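Local coordinates for major capsid protein (PDB 5TIP), which self-assembles, as 1680 trimers, into the icosahedral capsid of a large chlorovirus, at residues W111-T114 with Y115-L118; L150-F153 with F154-T157; T216-Q220 with L221-Y225. One frame throughout, in Å; residues are numbered along the deposited sequence.

Contact 1 of 3, residues W111-T114 with Y115-L118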
ATOM      1  N   TRP A 111      -3.307 -16.331  16.644  1.00 25.27           N
ATOM      2  CA  TRP A 111      -3.449 -16.330  15.193  1.00 26.03           C
ATOM      3  C   TRP A 111      -3.777 -14.935  14.679  1.00 26.70           C
ATOM      4  O   TRP A 111      -3.236 -14.503  13.654  1.00 27.45           O
ATOM      5  CB  TRP A 111      -4.528 -17.315  14.753  1.00 24.91           C
ATOM      6  CG  TRP A 111      -4.881 -17.133  13.313  1.00 21.96           C
ATOM      7  CD1 TRP A 111      -6.076 -16.719  12.808  1.00 19.30           C
ATOM      8  CD2 TRP A 111      -4.016 -17.330  12.189  1.00 20.99           C
ATOM      9  NE1 TRP A 111      -6.014 -16.656  11.436  1.00 20.50           N
ATOM     10  CE2 TRP A 111      -4.759 -17.026  11.032  1.00 20.82           C
ATOM     11  CE3 TRP A 111      -2.686 -17.738  12.047  1.00 20.67           C
ATOM     12  CZ2 TRP A 111      -4.219 -17.121   9.752  1.00 20.94           C
ATOM     13  CZ3 TRP A 111      -2.151 -17.830  10.777  1.00 20.12           C
ATOM     14  CH2 TRP A 111      -2.916 -17.523   9.646  1.00 20.26           C
ATOM     15  N   PHE A 112      -4.609 -14.227  15.389  1.00 25.12           N
ATOM     16  CA  PHE A 112      -4.925 -12.875  15.042  1.00 20.46           C
ATOM     17  C   PHE A 112      -3.612 -12.090  15.044  1.00 20.74           C
ATOM     18  O   PHE A 112      -3.392 -11.310  14.161  1.00 22.63           O
ATOM     19  CB  PHE A 112      -5.954 -12.292  16.013  1.00 21.61           C
ATOM     20  CG  PHE A 112      -7.360 -12.598  15.660  1.00 26.20           C
ATOM     21  CD1 PHE A 112      -7.740 -13.830  15.318  1.00 26.73           C
ATOM     22  CD2 PHE A 112      -8.300 -11.614  15.636  1.00 32.14           C
ATOM     23  CE1 PHE A 112      -9.010 -14.112  14.973  1.00 27.94           C
ATOM     24  CE2 PHE A 112      -9.603 -11.881  15.261  1.00 31.20           C
ATOM     25  CZ  PHE A 112      -9.955 -13.151  14.932  1.00 28.92           C
ATOM     26  N   ARG A 113      -2.753 -12.320  16.034  1.00 18.85           N
ATOM     27  CA  ARG A 113      -1.470 -11.630  16.101  1.00 18.80           C
ATOM     28  C   ARG A 113      -0.561 -12.056  14.954  1.00 22.53           C
ATOM     29  O   ARG A 113       0.136 -11.223  14.365  1.00 24.65           O
ATOM     30  CB  ARG A 113      -0.798 -11.899  17.447  1.00 21.48           C
ATOM     31  CG  ARG A 113       0.455 -11.070  17.709  1.00 21.73           C
ATOM     32  CD  ARG A 113       0.137  -9.751  18.406  1.00 21.24           C
ATOM     33  NE  ARG A 113      -0.814  -8.944  17.647  1.00 22.57           N
ATOM     34  CZ  ARG A 113      -0.478  -8.145  16.642  1.00 23.58           C
ATOM     35  NH1 ARG A 113       0.792  -8.040  16.273  1.00 25.66           N
ATOM     36  NH2 ARG A 113      -1.410  -7.454  16.002  1.00 24.31           N
ATOM     37  N   THR A 114      -0.556 -13.353  14.628  1.00 22.66           N
ATOM     38  CA  THR A 114       0.279 -13.846  13.537  1.00 24.20           C
ATOM     39  C   THR A 114      -0.250 -13.388  12.182  1.00 25.32           C
ATOM     40  O   THR A 114       0.530 -12.993  11.307  1.00 25.59           O
ATOM     41  CB  THR A 114       0.359 -15.373  13.592  1.00 24.45           C
ATOM     42  OG1 THR A 114       0.979 -15.775  14.819  1.00 23.32           O
ATOM     43  CG2 THR A 114       1.168 -15.918  12.420  1.00 25.77           C
ATOM     44  N   TYR A 115      -1.571 -13.430  11.996  1.00 22.56           N
ATOM     45  CA  TYR A 115      -2.158 -12.964  10.743  1.00 20.61           C
ATOM     46  C   TYR A 115      -1.862 -11.489  10.512  1.00 22.23           C
ATOM     47  O   TYR A 115      -1.575 -11.075   9.382  1.00 26.03           O
ATOM     48  CB  TYR A 115      -3.666 -13.216  10.749  1.00 19.75           C
ATOM     49  CG  TYR A 115      -4.394 -12.646   9.555  1.00 19.79           C
ATOM     50  CD1 TYR A 115      -4.511 -13.371   8.379  1.00 21.18           C
ATOM     51  CD2 TYR A 115      -4.970 -11.384   9.605  1.00 20.04           C
ATOM     52  CE1 TYR A 115      -5.174 -12.855   7.286  1.00 23.20           C
ATOM     53  CE2 TYR A 115      -5.636 -10.859   8.517  1.00 21.74           C
ATOM     54  CZ  TYR A 115      -5.736 -11.599   7.360  1.00 25.48           C
ATOM     55  OH  TYR A 115      -6.399 -11.085   6.268  1.00 31.30           O
ATOM     56  N   ASP A 116      -1.929 -10.680  11.569  1.00 18.86           N
ATOM     57  CA  ASP A 116      -1.664  -9.253  11.431  1.00 21.38           C
ATOM     58  C   ASP A 116      -0.211  -8.995  11.048  1.00 23.43           C
ATOM     59  O   ASP A 116       0.078  -8.089  10.257  1.00 22.59           O
ATOM     60  CB  ASP A 116      -2.018  -8.532  12.732  1.00 24.36           C
ATOM     61  CG  ASP A 116      -1.898  -7.026  12.619  1.00 26.06           C
ATOM     62  OD1 ASP A 116      -2.580  -6.437  11.756  1.00 27.67           O
ATOM     63  OD2 ASP A 116      -1.125  -6.430  13.397  1.00 27.65           O
ATOM     64  N   ALA A 117       0.716  -9.785  11.593  1.00 21.95           N
ATOM     65  CA  ALA A 117       2.131  -9.575  11.306  1.00 21.86           C
ATOM     66  C   ALA A 117       2.494  -9.973   9.881  1.00 24.08           C
ATOM     67  O   ALA A 117       3.450  -9.434   9.314  1.00 26.48           O
ATOM     68  CB  ALA A 117       2.988 -10.356  12.302  1.00 21.75           C
ATOM     69  N   LEU A 118       1.751 -10.903   9.286  1.00 22.84           N
ATOM     70  CA  LEU A 118       2.082 -11.425   7.966  1.00 21.90           C
ATOM     71  C   LEU A 118       1.256 -10.817   6.840  1.00 23.68           C
ATOM     72  O   LEU A 118       1.812 -10.476   5.793  1.00 26.61           O
ATOM     73  CB  LEU A 118       1.912 -12.948   7.942  1.00 22.20           C
ATOM     74  CG  LEU A 118       3.049 -13.795   8.516  1.00 20.41           C
ATOM     75  CD1 LEU A 118       2.632 -15.252   8.570  1.00 17.83           C
ATOM     76  CD2 LEU A 118       4.313 -13.633   7.685  1.00 20.74           C
TER
HETATM   77  O   HOH W   1       1.541  -6.331  13.962  1.00 26.02           O
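Arg113 and Asp116, one turn apart on helix 109-119, run side by side and are joined by a salt bridge. From CB, the arginine sets out with CG anti to the backbone N (chi1 -172°), and bends at chi2 and chi3 turn the guanidinium forward along the helix, toward Asp116. NE, reached next, is taken by Glu89; NH2 then bonds to Asp116 OD2 at 2.8 Å, while NH1 gives a hydrogen to a water 3.0 Å away. That water in turn donates to the same OD2, closing a small ring. NH2 meets the oxygen from above the carboxylate plane, the two flat groups being turned 66° apart. Arginine suits this buried place because it has donors enough for two acids and a water at once.

On another side of the helix, Tyr115 CB sits over one face of the Trp111 indole, 4.2 Å from the centroid of its six-membered ring, a CH-pi contact. Tyr115 N also makes the i to i+4 helical bond to Trp111 O, 2.6 Å. Helix 122-132 brings Tyr128 against Phe112, Arg113 and Asp116, while Leu118 meets strands 257-266 and 350-354, so the helix packs between the two halves of the double jelly roll.

Contact 2 of 3, residues L150-F153 with F154-T157; sequences LIFF and FNQT
The ring of Phe153 takes the edge of Phe154 over the centre of one face, with CD1 of Phe154 lying 3.8 Å above the plane. The pair is T-shaped, its centroids 5.3 Å apart and its planes at 73°. Phe154 in turn carries Asn155 CG over one face, offset toward the rim, and its CE1 touches Phe152 CB at 4.0 Å. Asn155 OD1 lies at the edge of the Phe152 ring. With CG anti to the carbonyl carbon (chi1 -57°), Asn155 turns its amide back toward the preceding turn, where OD1 accepts the Phe152 N-H at 2.9 Å, in the carbonyl plane and on a lone pair. Asn155 N returns a bond to Phe152 O at 3.0 Å, the donor standing above that carbonyl plane. Asparagine suits a buried position here because its other end, ND2, is also used, by Thr67 O of strand 65-76. Phe153 packs on Leu97 and Ile104, Phe154 on Leu97 and Ile69. A side chain reaching back to the N-H three residues earlier resembles one half of a capping box, found at the first turn of a helix, here the short, weakly bonded helix 153-156 within the N-terminal jelly roll.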
ATOM      1  N   LEU A 150     -13.599 -10.185  12.706  1.00 23.31           N
ATOM      2  CA  LEU A 150     -13.329 -11.600  12.513  1.00 24.92           C
ATOM      3  C   LEU A 150     -12.845 -11.846  11.090  1.00 25.58           C
ATOM      4  O   LEU A 150     -13.165 -11.096  10.164  1.00 23.88           O
ATOM      5  CB  LEU A 150     -14.577 -12.436  12.798  1.00 28.18           C
ATOM      6  CG  LEU A 150     -15.143 -12.359  14.218  1.00 27.96           C
ATOM      7  CD1 LEU A 150     -16.264 -13.372  14.408  1.00 28.35           C
ATOM      8  CD2 LEU A 150     -14.049 -12.560  15.258  1.00 24.51           C
ATOM      9  N   ILE A 151     -12.058 -12.906  10.922  1.00 26.49           N
ATOM     10  CA  ILE A 151     -11.421 -13.170   9.637  1.00 25.27           C
ATOM     11  C   ILE A 151     -11.709 -14.594   9.182  1.00 27.35           C
ATOM     12  O   ILE A 151     -10.819 -15.288   8.676  1.00 27.76           O
ATOM     13  CB  ILE A 151      -9.905 -12.906   9.704  1.00 22.08           C
ATOM     14  CG1 ILE A 151      -9.292 -13.580  10.934  1.00 20.17           C
ATOM     15  CG2 ILE A 151      -9.629 -11.410   9.717  1.00 24.58           C
ATOM     16  CD1 ILE A 151      -7.823 -13.276  11.136  1.00 19.36           C
ATOM     17  N   PHE A 152     -12.952 -15.041   9.348  1.00 28.62           N
ATOM     18  CA  PHE A 152     -13.362 -16.318   8.789  1.00 26.78           C
ATOM     19  C   PHE A 152     -13.554 -16.175   7.279  1.00 25.41           C
ATOM     20  O   PHE A 152     -13.387 -15.093   6.706  1.00 26.18           O
ATOM     21  CB  PHE A 152     -14.624 -16.823   9.484  1.00 24.96           C
ATOM     22  CG  PHE A 152     -14.412 -17.190  10.927  1.00 24.40           C
ATOM     23  CD1 PHE A 152     -13.568 -18.231  11.277  1.00 21.05           C
ATOM     24  CD2 PHE A 152     -15.054 -16.489  11.935  1.00 25.01           C
ATOM     25  CE1 PHE A 152     -13.370 -18.566  12.603  1.00 19.60           C
ATOM     26  CE2 PHE A 152     -14.860 -16.820  13.263  1.00 23.64           C
ATOM     27  CZ  PHE A 152     -14.017 -17.859  13.597  1.00 21.46           C
ATOM     28  N   PHE A 153     -13.914 -17.279   6.619  1.00 26.26           N
ATOM     29  CA  PHE A 153     -13.934 -17.287   5.158  1.00 26.96           C
ATOM     30  C   PHE A 153     -14.964 -16.309   4.604  1.00 29.00           C
ATOM     31  O   PHE A 153     -14.713 -15.640   3.593  1.00 30.65           O
ATOM     32  CB  PHE A 153     -14.192 -18.702   4.633  1.00 25.85           C
ATOM     33  CG  PHE A 153     -15.529 -19.268   5.021  1.00 27.18           C
ATOM     34  CD1 PHE A 153     -15.682 -19.964   6.208  1.00 26.97           C
ATOM     35  CD2 PHE A 153     -16.629 -19.119   4.191  1.00 24.88           C
ATOM     36  CE1 PHE A 153     -16.909 -20.489   6.564  1.00 29.38           C
ATOM     37  CE2 PHE A 153     -17.858 -19.641   4.543  1.00 24.17           C
ATOM     38  CZ  PHE A 153     -17.999 -20.328   5.731  1.00 26.29           C
ATOM     39  N   PHE A 154     -16.122 -16.197   5.251  1.00 26.02           N
ATOM     40  CA  PHE A 154     -17.154 -15.289   4.770  1.00 26.08           C
ATOM     41  C   PHE A 154     -16.961 -13.862   5.265  1.00 28.81           C
ATOM     42  O   PHE A 154     -17.756 -12.987   4.907  1.00 29.46           O
ATOM     43  CB  PHE A 154     -18.546 -15.794   5.167  1.00 25.88           C
ATOM     44  CG  PHE A 154     -18.790 -15.825   6.648  1.00 26.97           C
ATOM     45  CD1 PHE A 154     -18.351 -16.889   7.417  1.00 27.31           C
ATOM     46  CD2 PHE A 154     -19.483 -14.799   7.268  1.00 25.97           C
ATOM     47  CE1 PHE A 154     -18.584 -16.918   8.778  1.00 28.19           C
ATOM     48  CE2 PHE A 154     -19.719 -14.824   8.629  1.00 26.92           C
ATOM     49  CZ  PHE A 154     -19.270 -15.885   9.384  1.00 28.57           C
ATOM     50  N   ASN A 155     -15.933 -13.607   6.073  1.00 29.37           N
ATOM     51  CA  ASN A 155     -15.637 -12.256   6.528  1.00 28.35           C
ATOM     52  C   ASN A 155     -14.637 -11.531   5.642  1.00 33.51           C
ATOM     53  O   ASN A 155     -14.529 -10.302   5.733  1.00 39.11           O
ATOM     54  CB  ASN A 155     -15.082 -12.280   7.954  1.00 26.40           C
ATOM     55  CG  ASN A 155     -16.014 -12.952   8.934  1.00 29.99           C
ATOM     56  OD1 ASN A 155     -15.589 -13.788   9.730  1.00 30.04           O
ATOM     57  ND2 ASN A 155     -17.290 -12.590   8.888  1.00 34.52           N
ATOM     58  N   GLN A 156     -13.904 -12.251   4.794  1.00 33.89           N
ATOM     59  CA  GLN A 156     -12.800 -11.657   4.052  1.00 35.16           C
ATOM     60  C   GLN A 156     -13.128 -11.353   2.598  1.00 36.85           C
ATOM     61  O   GLN A 156     -12.383 -10.602   1.958  1.00 41.40           O
ATOM     62  CB  GLN A 156     -11.576 -12.577   4.111  1.00 35.36           C
ATOM     63  CG  GLN A 156     -11.135 -12.906   5.526  1.00 34.53           C
ATOM     64  CD  GLN A 156      -9.731 -13.467   5.583  1.00 39.86           C
ATOM     65  OE1 GLN A 156      -8.756 -12.721   5.661  1.00 43.26           O
ATOM     66  NE2 GLN A 156      -9.619 -14.790   5.546  1.00 42.31           N
ATOM     67  N   THR A 157     -14.210 -11.913   2.055  1.00 33.57           N
ATOM     68  CA  THR A 157     -14.592 -11.611   0.691  1.00 32.34           C
ATOM     69  C   THR A 157     -16.096 -11.811   0.557  1.00 31.11           C
ATOM     70  O   THR A 157     -16.619 -12.829   1.038  1.00 33.36           O
ATOM     71  CB  THR A 157     -13.851 -12.479  -0.332  1.00 34.79           C
ATOM     72  OG1 THR A 157     -14.465 -12.340  -1.620  1.00 35.89           O
ATOM     73  CG2 THR A 157     -13.863 -13.947   0.084  1.00 34.48           C
TER

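Contact 3 of 3, residues T216-Q220 with L221-Y225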
ATOM      1  N   THR A 216     -34.656 -16.448  -4.620  1.00 44.45           N
ATOM      2  CA  THR A 216     -35.194 -17.762  -4.949  1.00 42.26           C
ATOM      3  C   THR A 216     -34.083 -18.735  -5.317  1.00 40.09           C
ATOM      4  O   THR A 216     -34.161 -19.924  -4.987  1.00 41.57           O
ATOM      5  CB  THR A 216     -36.207 -17.642  -6.093  1.00 43.29           C
ATOM      6  OG1 THR A 216     -37.330 -16.862  -5.660  1.00 46.35           O
ATOM      7  CG2 THR A 216     -36.698 -19.012  -6.542  1.00 42.17           C
ATOM      8  N   ARG A 217     -33.027 -18.242  -5.961  1.00 39.28           N
ATOM      9  CA  ARG A 217     -31.942 -19.119  -6.377  1.00 41.92           C
ATOM     10  C   ARG A 217     -31.141 -19.626  -5.188  1.00 40.13           C
ATOM     11  O   ARG A 217     -30.761 -20.802  -5.144  1.00 42.39           O
ATOM     12  CB  ARG A 217     -31.019 -18.365  -7.323  1.00 51.42           C
ATOM     13  CG  ARG A 217     -31.593 -18.010  -8.667  1.00 60.68           C
ATOM     14  CD  ARG A 217     -30.530 -17.269  -9.455  1.00 67.24           C
ATOM     15  NE  ARG A 217     -29.340 -18.096  -9.635  1.00 73.53           N
ATOM     16  CZ  ARG A 217     -28.220 -17.946  -8.932  1.00 79.13           C
ATOM     17  NH1 ARG A 217     -28.139 -16.997  -8.009  1.00 80.84           N
ATOM     18  NH2 ARG A 217     -27.181 -18.736  -9.162  1.00 80.84           N
ATOM     19  N   PHE A 218     -30.868 -18.754  -4.217  1.00 35.83           N
ATOM     20  CA  PHE A 218     -30.104 -19.169  -3.046  1.00 35.03           C
ATOM     21  C   PHE A 218     -30.873 -20.159  -2.183  1.00 34.63           C
ATOM     22  O   PHE A 218     -30.266 -21.032  -1.553  1.00 34.42           O
ATOM     23  CB  PHE A 218     -29.700 -17.946  -2.227  1.00 33.70           C
ATOM     24  CG  PHE A 218     -28.378 -17.367  -2.630  1.00 32.23           C
ATOM     25  CD1 PHE A 218     -27.203 -17.815  -2.048  1.00 36.59           C
ATOM     26  CD2 PHE A 218     -28.307 -16.379  -3.595  1.00 31.07           C
ATOM     27  CE1 PHE A 218     -25.982 -17.284  -2.422  1.00 36.69           C
ATOM     28  CE2 PHE A 218     -27.091 -15.843  -3.972  1.00 33.83           C
ATOM     29  CZ  PHE A 218     -25.927 -16.296  -3.385  1.00 34.38           C
ATOM     30  N   ALA A 219     -32.198 -20.052  -2.148  1.00 32.63           N
ATOM     31  CA  ALA A 219     -33.008 -20.911  -1.297  1.00 34.19           C
ATOM     32  C   ALA A 219     -33.371 -22.231  -1.954  1.00 37.95           C
ATOM     33  O   ALA A 219     -33.856 -23.135  -1.265  1.00 43.29           O
ATOM     34  CB  ALA A 219     -34.291 -20.185  -0.882  1.00 37.84           C
ATOM     35  N   GLN A 220     -33.148 -22.357  -3.256  1.00 39.78           N
ATOM     36  CA  GLN A 220     -33.535 -23.578  -3.943  1.00 41.24           C
ATOM     37  C   GLN A 220     -32.420 -24.403  -4.568  1.00 40.20           C
ATOM     38  O   GLN A 220     -32.567 -25.615  -4.705  1.00 42.22           O
ATOM     39  CB  GLN A 220     -34.615 -23.271  -4.981  1.00 48.80           C
ATOM     40  CG  GLN A 220     -35.857 -22.651  -4.364  1.00 58.32           C
ATOM     41  CD  GLN A 220     -36.969 -22.428  -5.363  1.00 63.91           C
ATOM     42  OE1 GLN A 220     -36.754 -22.490  -6.574  1.00 65.74           O
ATOM     43  NE2 GLN A 220     -38.168 -22.166  -4.860  1.00 64.99           N
ATOM     44  N   LEU A 221     -31.309 -23.785  -4.948  1.00 40.38           N
ATOM     45  CA  LEU A 221     -30.265 -24.593  -5.561  1.00 42.46           C
ATOM     46  C   LEU A 221     -29.227 -25.036  -4.535  1.00 41.48           C
ATOM     47  O   LEU A 221     -29.027 -24.372  -3.513  1.00 42.67           O
ATOM     48  CB  LEU A 221     -29.562 -23.798  -6.660  1.00 45.94           C
ATOM     49  CG  LEU A 221     -30.435 -23.087  -7.691  1.00 49.05           C
ATOM     50  CD1 LEU A 221     -29.591 -22.161  -8.554  1.00 49.65           C
ATOM     51  CD2 LEU A 221     -31.152 -24.101  -8.546  1.00 49.72           C
ATOM     52  N   PRO A 222     -28.491 -26.109  -4.860  1.00 40.68           N
ATOM     53  CA  PRO A 222     -27.403 -26.596  -4.012  1.00 39.31           C
ATOM     54  C   PRO A 222     -26.207 -25.664  -4.208  1.00 35.39           C
ATOM     55  O   PRO A 222     -25.990 -25.184  -5.320  1.00 36.63           O
ATOM     56  CB  PRO A 222     -27.102 -27.976  -4.594  1.00 40.12           C
ATOM     57  CG  PRO A 222     -27.485 -27.861  -6.030  1.00 40.46           C
ATOM     58  CD  PRO A 222     -28.665 -26.931  -6.070  1.00 40.94           C
ATOM     59  N   HIS A 223     -25.447 -25.414  -3.148  1.00 30.36           N
ATOM     60  CA  HIS A 223     -24.305 -24.517  -3.209  1.00 29.56           C
ATOM     61  C   HIS A 223     -23.040 -25.254  -2.799  1.00 30.26           C
ATOM     62  O   HIS A 223     -23.067 -26.141  -1.942  1.00 33.74           O
ATOM     63  CB  HIS A 223     -24.512 -23.293  -2.307  1.00 33.54           C
ATOM     64  CG  HIS A 223     -25.779 -22.545  -2.585  1.00 36.81           C
ATOM     65  ND1 HIS A 223     -25.995 -21.854  -3.757  1.00 37.40           N
ATOM     66  CD2 HIS A 223     -26.897 -22.382  -1.840  1.00 37.46           C
ATOM     67  CE1 HIS A 223     -27.192 -21.296  -3.723  1.00 38.12           C
ATOM     68  NE2 HIS A 223     -27.761 -21.601  -2.570  1.00 37.14           N
ATOM     69  N   GLU A 224     -21.929 -24.878  -3.428  1.00 28.87           N
ATOM     70  CA  GLU A 224     -20.607 -25.370  -3.060  1.00 29.67           C
ATOM     71  C   GLU A 224     -19.669 -24.182  -2.941  1.00 26.81           C
ATOM     72  O   GLU A 224     -19.459 -23.455  -3.916  1.00 29.01           O
ATOM     73  CB  GLU A 224     -20.073 -26.376  -4.085  1.00 37.43           C
ATOM     74  CG  GLU A 224     -20.679 -27.764  -3.971  1.00 44.59           C
ATOM     75  CD  GLU A 224     -19.980 -28.777  -4.856  1.00 48.55           C
ATOM     76  OE1 GLU A 224     -19.580 -28.412  -5.983  1.00 50.21           O
ATOM     77  OE2 GLU A 224     -19.813 -29.934  -4.418  1.00 49.42           O
ATOM     78  N   TYR A 225     -19.114 -23.985  -1.750  1.00 25.90           N
ATOM     79  CA  TYR A 225     -18.194 -22.891  -1.475  1.00 22.40           C
ATOM     80  C   TYR A 225     -16.809 -23.454  -1.192  1.00 24.58           C
ATOM     81  O   TYR A 225     -16.662 -24.363  -0.369  1.00 27.10           O
ATOM     82  CB  TYR A 225     -18.674 -22.057  -0.284  1.00 23.03           C
ATOM     83  CG  TYR A 225     -19.940 -21.268  -0.537  1.00 25.28           C
ATOM     84  CD1 TYR A 225     -21.191 -21.839  -0.337  1.00 25.64           C
ATOM     85  CD2 TYR A 225     -19.884 -19.944  -0.952  1.00 24.14           C
ATOM     86  CE1 TYR A 225     -22.348 -21.119  -0.559  1.00 24.00           C
ATOM     87  CE2 TYR A 225     -21.035 -19.217  -1.176  1.00 23.42           C
ATOM     88  CZ  TYR A 225     -22.264 -19.808  -0.979  1.00 24.07           C
ATOM     89  OH  TYR A 225     -23.409 -19.082  -1.201  1.00 27.63           O
TER
HETATM   90  O   HOH W   2     -30.500 -24.249  -1.273  1.00 40.97           O
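The backbone leaves helix 212-220 and runs extended through Leu221 and Pro222 into strand 223-237, the short segments of helix and strand lying at 87° with their axes 10.5 Å apart at closest approach. This is a helix-to-strand connection leading into the second jelly roll of the double jelly-roll capsid protein. Leu221 N bonds to Arg217 O at 3.0 Å, a helix-like i to i+4 bond, and Pro222, which has no N-H to give, suits the extended exit.

His223 carries the contact. Its CG stands anti to the carbonyl carbon (chi1 -55°), which turns the imidazole toward the carbonyl of Phe218. NE2 donates to Phe218 O at 2.8 Å in a nearly straight bond (170°), with the oxygen in the plane of the imidazole ring. A histidine fits because it can reach from the strand and offer an N-H to a carbonyl near the end of the helix. The rings of Phe218 and His223 meet obliquely, their centroids 5.1 Å apart.

Phe218 is also met at its edge by Tyr225, whose OH lies 3.4 Å from Phe218 CE1. Phe218, apolar and buried, packs on Ile165 and Pro163 and on Phe26 of the second subunit. Lys27 of that subunit makes a cation-pi contact with Tyr225 and bonds to Glu224 O, so this region also takes part in trimer contacts. On the strand side, the backbones of His223 and Tyr225 hydrogen-bond to Ile425 and Leu423 of strand 412-426. More open to solvent, Leu221 rests its CG 3.4 Å from Arg217 O.

One water bridges two carbonyls, donating to Phe218 O and, at 2.7 Å, to Leu221 O, the same oxygen that lies 3.2 Å above the plane of the His223 ring, offset toward its rim.

How the contacts relate
Contacts 1 and 2 are buried and belong to the N-terminal jelly roll; contact 3 lies farther out, partly exposed and at a subunit interface. The first two touch: Ile151 CD1 packs against Trp111 and Tyr115, and Tyr115 OH probably bonds to Gln156 OE1 at 2.9 Å. Contact 3 comes within about 5 Å of contact 2 at their nearest atoms but does not touch it. Their chemistry follows their place. Contact 1 pairs charges buried on the surface of a helix between its neighbours, contact 2 relies on phenylalanines with one amide bonded at both ends, and contact 3 uses a histidine and a water to serve the carbonyls where a helix gives way to a strand.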